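Local coordinates for tyrosine specific protein phosphatase (Trypanosoma cruzi, PDB 4AZ1) that probably removes phosphate from phosphotyrosine residues of proteins, at residues A40-L43 with K48-Y51; F127-R132 with H225-I230; V189-W194 with A203-A208. All blocks are in the same frame, centred on the assembly; numbering follows the deposited sequence.

Interaction 1: A40-L43 with K48-Y51; sequences ATSL and KNRY
N49 reaches across to the short helix 40-44 and bonds to S42 by the NH2 branch of its amide: ND2 of N49 donates to the carbonyl O of S42 at 2.9 Å, with 152° at the hydrogen. The acceptor lies close to the N49 amide plane, whereas the donor stands above the S42 carbonyl plane. CG of N49 sits anti to its own carbonyl carbon (chi1 -69°), which carries the amide towards the helix.

Here is an economical way of closing the short link between helix 40-44 and the loop 48-51, with one buried bond doing the work. OG of S42 lies 4.1 Å from OD1 of N49, near but not bonded, and the hydroxyl of Y76 bonds to both. A56 N gives S42 OG a further partner, as N78 does for N49 OD1. The rest is loose: A40 and L43 are exposed and L43 points away.

N49 belongs to the KNRY sequence, which matches the phosphotyrosine-recognition motif of the classical phosphatases. CG of R50 lies against one face of the Y51 ring, 3.5 Å above its plane. The loop 48-51 lies between helix 40-44 and strand 79-82. K48 forms a salt bridge with D103 of helix 101-110, and the backbones of K48 and R50 hold Q94, just past strand 90-93.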
loop_
_atom_site.group_PDB
_atom_site.type_symbol
_atom_site.label_atom_id
_atom_site.label_comp_id
_atom_site.label_asym_id
_atom_site.label_seq_id
_atom_site.Cartn_x
_atom_site.Cartn_y
_atom_site.Cartn_z
ATOM N N ALA A 40 3.857 18.304 -13.008
ATOM C CA ALA A 40 4.600 18.600 -11.782
ATOM C C ALA A 40 4.424 17.580 -10.667
ATOM O O ALA A 40 5.394 16.965 -10.215
ATOM C CB ALA A 40 4.249 20.007 -11.270
ATOM N N THR A 41 3.189 17.411 -10.211
ATOM C CA THR A 41 2.919 16.532 -9.076
ATOM C C THR A 41 3.228 15.081 -9.397
ATOM O O THR A 41 3.796 14.348 -8.575
ATOM C CB THR A 41 1.467 16.660 -8.611
ATOM O OG1 THR A 41 1.218 18.022 -8.232
ATOM C CG2 THR A 41 1.205 15.744 -7.415
ATOM N N SER A 42 2.856 14.667 -10.600
ATOM C CA SER A 42 3.068 13.300 -11.024
ATOM C C SER A 42 4.567 13.003 -11.094
ATOM O O SER A 42 5.012 11.898 -10.748
ATOM C CB SER A 42 2.406 13.093 -12.383
ATOM O OG SER A 42 2.414 11.739 -12.730
ATOM N N LEU A 43 5.342 14.001 -11.521
ATOM C CA LEU A 43 6.789 13.842 -11.679
ATOM C C LEU A 43 7.573 13.724 -10.366
ATOM O O LEU A 43 8.575 13.011 -10.303
ATOM C CB LEU A 43 7.367 14.978 -12.525
ATOM C CG LEU A 43 7.602 14.620 -13.992
ATOM C CD1 LEU A 43 7.923 15.855 -14.833
ATOM C CD2 LEU A 43 8.708 13.578 -14.113
ATOM N N LYS A 48 5.785 6.220 -6.896
ATOM C CA LYS A 48 4.456 5.622 -6.933
ATOM C C LYS A 48 3.918 5.497 -8.342
ATOM O O LYS A 48 2.765 5.106 -8.555
ATOM C CB LYS A 48 3.480 6.406 -6.049
ATOM C CG LYS A 48 3.760 6.245 -4.561
ATOM C CD LYS A 48 2.882 7.158 -3.723
ATOM C CE LYS A 48 3.156 6.949 -2.232
ATOM N NZ LYS A 48 2.499 7.994 -1.403
ATOM N N ASN A 49 4.752 5.841 -9.315
ATOM C CA ASN A 49 4.370 5.639 -10.703
ATOM C C ASN A 49 4.762 4.235 -11.150
ATOM O O ASN A 49 5.916 3.823 -10.975
ATOM C CB ASN A 49 5.016 6.711 -11.581
ATOM C CG ASN A 49 4.434 8.088 -11.326
ATOM O OD1 ASN A 49 3.291 8.208 -10.876
ATOM N ND2 ASN A 49 5.204 9.130 -11.622
ATOM N N ARG A 50 3.803 3.494 -11.702
ATOM C CA ARG A 50 4.094 2.175 -12.240
ATOM C C ARG A 50 5.031 2.273 -13.458
ATOM O O ARG A 50 5.936 1.457 -13.635
ATOM C CB ARG A 50 2.798 1.460 -12.608
ATOM C CG ARG A 50 2.986 0.011 -13.081
ATOM C CD ARG A 50 1.636 -0.712 -13.294
ATOM N NE ARG A 50 0.927 -0.923 -12.026
ATOM C CZ ARG A 50 1.193 -1.907 -11.170
ATOM N NH1 ARG A 50 2.138 -2.792 -11.447
ATOM N NH2 ARG A 50 0.510 -2.019 -10.033
ATOM N N TYR A 51 4.816 3.279 -14.294
ATOM C CA TYR A 51 5.660 3.480 -15.469
ATOM C C TYR A 51 6.243 4.893 -15.430
ATOM O O TYR A 51 5.505 5.876 -15.313
ATOM C CB TYR A 51 4.852 3.260 -16.751
ATOM C CG TYR A 51 4.225 1.886 -16.828
ATOM C CD1 TYR A 51 4.963 0.790 -17.262
ATOM C CD2 TYR A 51 2.902 1.681 -16.454
ATOM C CE1 TYR A 51 4.398 -0.485 -17.332
ATOM C CE2 TYR A 51 2.315 0.399 -16.523
ATOM C CZ TYR A 51 3.080 -0.677 -16.955
ATOM O OH TYR A 51 2.542 -1.951 -17.040
#

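Interaction 2: F127-R132 with H225-I230; sequences FVKADR and HCSAGI. With FMT (formic acid), chain D.
S227 meets the flat carbonyl group of K129 in its plane, on a lone pair, its hydroxyl OG donating to K129 O at 2.6 Å. A second flat group, the H225 imidazole, uses its edges: ND1 donates nearly in the ring plane to C226 O at 3.1 Å, again on an in-plane lone pair, while NE2 bonds to Y133 OH.

The segment HCSAGI opens the P-loop of the cysteine-dependent phosphatases, in whose relatives the cysteine is the nucleophile. Segment 127-132 carries the lysine of a KxxxYWP sequence. The K129 carbonyl and Y51 OH both hold the S227 hydroxyl, which probably helps to fix the anion-binding loop. OG of S227 stands anti to its backbone N (chi1 -174°), facing the K129 carbonyl. Bent at chi2 (-71°), the lysine chain lays its CD against CB of S227 at 3.8 Å, and its amine goes on to a salt bridge with D196.

Within the loop, backbone N-H groups converge on bound formic acid, probably present as formate, from the crystallisation liquor, and consistent with an oxyanion in the phosphate site; R232 also bonds to it. The SG of C226 lies 3.9 Å from O1 of the formic acid. S227 N donates to that same O1 at 3.1 Å. The straighter bond is that from A228 N to the other formic acid oxygen, O2, at 2.9 Å with 165° at the hydrogen.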
loop_
_atom_site.group_PDB
_atom_site.type_symbol
_atom_site.label_atom_id
_atom_site.label_comp_id
_atom_site.label_asym_id
_atom_site.label_seq_id
_atom_site.Cartn_x
_atom_site.Cartn_y
_atom_site.Cartn_z
ATOM N N PHE A 127 4.064 -10.980 -17.723
ATOM C CA PHE A 127 4.426 -9.669 -17.187
ATOM C C PHE A 127 3.385 -9.159 -16.212
ATOM O O PHE A 127 2.192 -9.470 -16.358
ATOM C CB PHE A 127 4.644 -8.682 -18.340
ATOM C CG PHE A 127 5.697 -9.152 -19.296
ATOM C CD1 PHE A 127 7.047 -8.958 -19.002
ATOM C CD2 PHE A 127 5.350 -9.860 -20.440
ATOM C CE1 PHE A 127 8.047 -9.429 -19.849
ATOM C CE2 PHE A 127 6.357 -10.336 -21.310
ATOM C CZ PHE A 127 7.699 -10.115 -21.008
ATOM N N VAL A 128 3.833 -8.387 -15.220
ATOM C CA VAL A 128 2.920 -7.812 -14.225
ATOM C C VAL A 128 2.176 -6.614 -14.797
ATOM O O VAL A 128 2.788 -5.699 -15.343
ATOM C CB VAL A 128 3.658 -7.337 -12.947
ATOM C CG1 VAL A 128 2.633 -6.938 -11.891
ATOM C CG2 VAL A 128 4.587 -8.431 -12.391
ATOM N N LYS A 129 0.855 -6.602 -14.656
ATOM C CA LYS A 129 0.051 -5.454 -15.064
ATOM C C LYS A 129 -0.496 -4.692 -13.857
ATOM O O LYS A 129 -0.662 -3.477 -13.904
ATOM C CB LYS A 129 -1.126 -5.928 -15.927
ATOM C CG LYS A 129 -0.710 -6.544 -17.244
ATOM C CD LYS A 129 -0.169 -5.463 -18.172
ATOM C CE LYS A 129 0.225 -6.025 -19.525
ATOM N NZ LYS A 129 0.737 -4.895 -20.390
ATOM N N ALA A 130 -0.801 -5.415 -12.781
ATOM C CA ALA A 130 -1.426 -4.791 -11.616
ATOM C C ALA A 130 -1.110 -5.533 -10.324
ATOM O O ALA A 130 -0.628 -6.672 -10.345
ATOM C CB ALA A 130 -2.942 -4.698 -11.806
ATOM N N ASP A 131 -1.421 -4.886 -9.204
ATOM C CA ASP A 131 -1.207 -5.475 -7.889
ATOM C C ASP A 131 -2.532 -5.564 -7.148
ATOM O O ASP A 131 -3.319 -4.612 -7.151
ATOM C CB ASP A 131 -0.202 -4.643 -7.082
ATOM C CG ASP A 131 1.228 -4.796 -7.600
ATOM O OD1 ASP A 131 1.892 -5.790 -7.230
ATOM O OD2 ASP A 131 1.686 -3.921 -8.373
ATOM N N ARG A 132 -2.777 -6.712 -6.527
ATOM C CA ARG A 132 -4.034 -6.942 -5.813
ATOM C C ARG A 132 -4.284 -5.949 -4.670
ATOM O O ARG A 132 -3.404 -5.693 -3.826
ATOM C CB ARG A 132 -4.079 -8.375 -5.267
ATOM C CG ARG A 132 -5.394 -8.710 -4.557
ATOM C CD ARG A 132 -5.475 -10.200 -4.237
ATOM N NE ARG A 132 -4.272 -10.644 -3.549
ATOM C CZ ARG A 132 -4.056 -10.479 -2.243
ATOM N NH1 ARG A 132 -4.971 -9.888 -1.478
ATOM N NH2 ARG A 132 -2.926 -10.914 -1.693
ATOM N N HIS A 225 -9.288 1.643 -14.272
ATOM C CA HIS A 225 -7.851 1.472 -14.470
ATOM C C HIS A 225 -7.541 0.197 -15.223
ATOM O O HIS A 225 -8.288 -0.770 -15.146
ATOM C CB HIS A 225 -7.083 1.492 -13.135
ATOM C CG HIS A 225 -7.293 0.280 -12.290
ATOM N ND1 HIS A 225 -6.428 -0.792 -12.292
ATOM C CD2 HIS A 225 -8.265 -0.020 -11.385
ATOM C CE1 HIS A 225 -6.850 -1.702 -11.425
ATOM N NE2 HIS A 225 -7.967 -1.259 -10.871
ATOM N N CYS A 226 -6.449 0.224 -15.982
ATOM C CA CYS A 226 -5.873 -0.993 -16.535
ATOM C C CYS A 226 -4.511 -1.127 -15.881
ATOM O O CYS A 226 -4.445 -1.149 -14.652
ATOM C CB CYS A 226 -5.791 -0.937 -18.058
ATOM S SG CYS A 226 -5.229 0.631 -18.747
ATOM N N SER A 227 -3.422 -1.189 -16.650
ATOM C CA SER A 227 -2.094 -1.117 -16.008
ATOM C C SER A 227 -1.573 0.318 -15.885
ATOM O O SER A 227 -1.335 0.801 -14.771
ATOM C CB SER A 227 -1.057 -2.029 -16.682
ATOM O OG SER A 227 0.181 -2.034 -15.944
ATOM N N ALA A 228 -1.407 1.002 -17.017
ATOM C CA ALA A 228 -0.946 2.390 -17.002
ATOM C C ALA A 228 -2.128 3.347 -16.961
ATOM O O ALA A 228 -1.953 4.543 -16.763
ATOM C CB ALA A 228 -0.061 2.679 -18.230
ATOM N N GLY A 229 -3.333 2.822 -17.178
ATOM C CA GLY A 229 -4.526 3.649 -17.120
ATOM C C GLY A 229 -4.760 4.585 -18.296
ATOM O O GLY A 229 -5.433 5.618 -18.154
ATOM N N ILE A 230 -4.227 4.241 -19.463
ATOM C CA ILE A 230 -4.514 5.038 -20.657
ATOM C C ILE A 230 -4.974 4.193 -21.849
ATOM O O ILE A 230 -5.410 4.738 -22.867
ATOM C CB ILE A 230 -3.300 5.909 -21.120
ATOM C CG1 ILE A 230 -2.075 5.043 -21.436
ATOM C CG2 ILE A 230 -2.974 7.029 -20.116
ATOM C CD1 ILE A 230 -0.882 5.870 -22.062
HETATM C C FMT D . -1.818 -1.433 -19.988
HETATM O O1 FMT D . -2.648 -2.160 -19.436
HETATM O O2 FMT D . -1.466 -0.341 -19.535
#

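Interaction 3: V189-W194 with A203-A208; sequences VQYTGW and ATSLEA. With FMT (formic acid), chain G.
Y191 extends its ring towards helix 203-215, where CB of S205 presses obliquely on the phenol end, 3.4 Å from CE1 and 3.5 Å from CZ of Y191. With CG anti to the backbone N (chi1 172°), the tyrosine leaves the strand end and sets its hydroxyl beside S205 of the helix. L167 O is a further partner for OG of S205. The two hydroxyls do not bond directly. One water joins them instead, lying in the plane of the tyrosine ring at its edge, 2.6 Å from Y191 OH and donating to S205 OG at 3.2 Å. From the preceding residue, Q190 NE2 donates to O1 of a bound formic acid at 2.7 Å.

The chain then folds back, so that W194 N lies over one face of the Y191 ring, 3.9 Å above its plane. W194 begins the WPD-loop sequence of the tyrosine phosphatases; its indole meets L206 obliquely, CZ3 to CD1 at 4.4 Å, and its NE1 is bonded to G198 O. L206 has a chi1 of -137°, away from the staggered positions, and the end of its side chain comes nearer the indole.

Aromatic side chains thus join the start of a loop that is mobile in related phosphatases to the helix after it. Strand 184-191 runs between strands 115-118 and 169-177 in the large mixed sheet; helix 203-215 packs beside it, and helix 274-288 touches both W194 and L206.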
loop_
_atom_site.group_PDB
_atom_site.type_symbol
_atom_site.label_atom_id
_atom_site.label_comp_id
_atom_site.label_asym_id
_atom_site.label_seq_id
_atom_site.Cartn_x
_atom_site.Cartn_y
_atom_site.Cartn_z
ATOM N N VAL A 189 -15.383 -4.135 -10.282
ATOM C CA VAL A 189 -15.719 -5.055 -11.362
ATOM C C VAL A 189 -14.429 -5.281 -12.155
ATOM O O VAL A 189 -13.847 -4.333 -12.675
ATOM C CB VAL A 189 -16.806 -4.456 -12.283
ATOM C CG1 VAL A 189 -17.247 -5.475 -13.341
ATOM C CG2 VAL A 189 -18.021 -4.019 -11.459
ATOM N N GLN A 190 -13.960 -6.521 -12.221
ATOM C CA GLN A 190 -12.747 -6.807 -12.976
ATOM C C GLN A 190 -13.092 -7.593 -14.238
ATOM O O GLN A 190 -13.760 -8.629 -14.181
ATOM C CB GLN A 190 -11.726 -7.587 -12.126
ATOM C CG GLN A 190 -10.386 -7.860 -12.845
ATOM C CD GLN A 190 -9.464 -8.761 -12.039
ATOM O OE1 GLN A 190 -9.875 -9.326 -11.018
ATOM N NE2 GLN A 190 -8.205 -8.892 -12.486
ATOM N N TYR A 191 -12.617 -7.099 -15.375
ATOM C CA TYR A 191 -12.826 -7.769 -16.649
ATOM C C TYR A 191 -11.479 -8.306 -17.127
ATOM O O TYR A 191 -10.538 -7.532 -17.387
ATOM C CB TYR A 191 -13.418 -6.771 -17.652
ATOM C CG TYR A 191 -13.507 -7.275 -19.071
ATOM C CD1 TYR A 191 -13.903 -8.570 -19.338
ATOM C CD2 TYR A 191 -13.199 -6.440 -20.151
ATOM C CE1 TYR A 191 -13.977 -9.042 -20.636
ATOM C CE2 TYR A 191 -13.289 -6.893 -21.453
ATOM C CZ TYR A 191 -13.678 -8.199 -21.690
ATOM O OH TYR A 191 -13.772 -8.674 -22.983
ATOM N N THR A 192 -11.391 -9.633 -17.239
ATOM C CA THR A 192 -10.126 -10.312 -17.538
ATOM C C THR A 192 -10.120 -10.960 -18.922
ATOM O O THR A 192 -9.250 -11.787 -19.217
ATOM C CB THR A 192 -9.829 -11.435 -16.506
ATOM O OG1 THR A 192 -10.899 -12.386 -16.523
ATOM C CG2 THR A 192 -9.672 -10.881 -15.111
ATOM N N GLY A 193 -11.079 -10.596 -19.769
ATOM C CA GLY A 193 -11.188 -11.229 -21.075
ATOM C C GLY A 193 -10.682 -10.355 -22.218
ATOM O O GLY A 193 -10.950 -10.637 -23.389
ATOM N N TRP A 194 -9.952 -9.292 -21.886
ATOM C CA TRP A 194 -9.380 -8.418 -22.900
ATOM C C TRP A 194 -7.901 -8.135 -22.573
ATOM O O TRP A 194 -7.583 -7.214 -21.817
ATOM C CB TRP A 194 -10.191 -7.120 -22.971
ATOM C CG TRP A 194 -9.670 -6.145 -23.977
ATOM C CD1 TRP A 194 -8.759 -6.394 -24.963
ATOM C CD2 TRP A 194 -10.028 -4.761 -24.102
ATOM N NE1 TRP A 194 -8.538 -5.263 -25.697
ATOM C CE2 TRP A 194 -9.296 -4.243 -25.189
ATOM C CE3 TRP A 194 -10.895 -3.916 -23.404
ATOM C CZ2 TRP A 194 -9.402 -2.915 -25.594
ATOM C CZ3 TRP A 194 -10.997 -2.592 -23.807
ATOM C CH2 TRP A 194 -10.258 -2.110 -24.893
ATOM N N ALA A 203 -17.992 -8.843 -27.599
ATOM C CA ALA A 203 -18.669 -7.556 -27.437
ATOM C C ALA A 203 -19.517 -7.453 -26.157
ATOM O O ALA A 203 -19.603 -6.388 -25.551
ATOM C CB ALA A 203 -19.533 -7.262 -28.663
ATOM N N THR A 204 -20.147 -8.554 -25.754
ATOM C CA THR A 204 -21.063 -8.534 -24.609
ATOM C C THR A 204 -20.430 -8.070 -23.280
ATOM O O THR A 204 -21.102 -7.477 -22.444
ATOM C CB THR A 204 -21.746 -9.903 -24.409
ATOM O OG1 THR A 204 -20.781 -10.862 -23.967
ATOM C CG2 THR A 204 -22.357 -10.388 -25.710
ATOM N N SER A 205 -19.145 -8.328 -23.087
ATOM C CA SER A 205 -18.509 -7.999 -21.818
ATOM C C SER A 205 -18.388 -6.495 -21.608
ATOM O O SER A 205 -18.680 -5.975 -20.525
ATOM C CB SER A 205 -17.132 -8.654 -21.722
ATOM O OG SER A 205 -17.261 -10.065 -21.715
ATOM N N LEU A 206 -17.943 -5.803 -22.648
ATOM C CA LEU A 206 -17.859 -4.349 -22.626
ATOM C C LEU A 206 -19.244 -3.746 -22.365
ATOM O O LEU A 206 -19.387 -2.845 -21.535
ATOM C CB LEU A 206 -17.299 -3.848 -23.958
ATOM C CG LEU A 206 -16.252 -2.743 -23.920
ATOM C CD1 LEU A 206 -15.299 -2.945 -22.761
ATOM C CD2 LEU A 206 -15.476 -2.732 -25.225
ATOM N N GLU A 207 -20.263 -4.240 -23.065
ATOM C CA GLU A 207 -21.635 -3.775 -22.816
ATOM C C GLU A 207 -22.065 -3.971 -21.352
ATOM O O GLU A 207 -22.747 -3.119 -20.771
ATOM C CB GLU A 207 -22.618 -4.472 -23.756
ATOM C CG GLU A 207 -22.662 -3.898 -25.185
ATOM C CD GLU A 207 -23.379 -2.542 -25.285
ATOM O OE1 GLU A 207 -23.778 -1.988 -24.235
ATOM O OE2 GLU A 207 -23.544 -2.031 -26.420
ATOM N N ALA A 208 -21.646 -5.087 -20.756
ATOM C CA ALA A 208 -21.996 -5.391 -19.376
ATOM C C ALA A 208 -21.309 -4.389 -18.443
ATOM O O ALA A 208 -21.918 -3.877 -17.500
ATOM C CB ALA A 208 -21.585 -6.810 -19.032
HETATM C C FMT G . -6.512 -12.020 -12.371
HETATM O O1 FMT G . -6.333 -10.802 -12.376
HETATM O O2 FMT G . -6.146 -12.769 -13.281
HETATM O O HOH W 1 -14.723 -11.063 -23.314
#

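In the fold
Polarity in these three contacts follows position in the fold. Interaction 1, whose centre lies about 18 Å from the chain's centre, is small but buried and rests on one polar bond. Interaction 2, partly buried, joins loops around an anion site, and interaction 3 is a buried, mainly apolar contact between a sheet strand with its following loop and a helix. Interactions 1 and 2 touch directly: a salt bridge between R50 and D131 adds to the link through Y51, tying the recognition loop to the P-loop region. Interactions 2 and 3 do not touch, their nearest atoms being about 7 Å apart, yet D196, between the segments of interaction 3, and R232, bonded to the W194 backbone, bridge the gap.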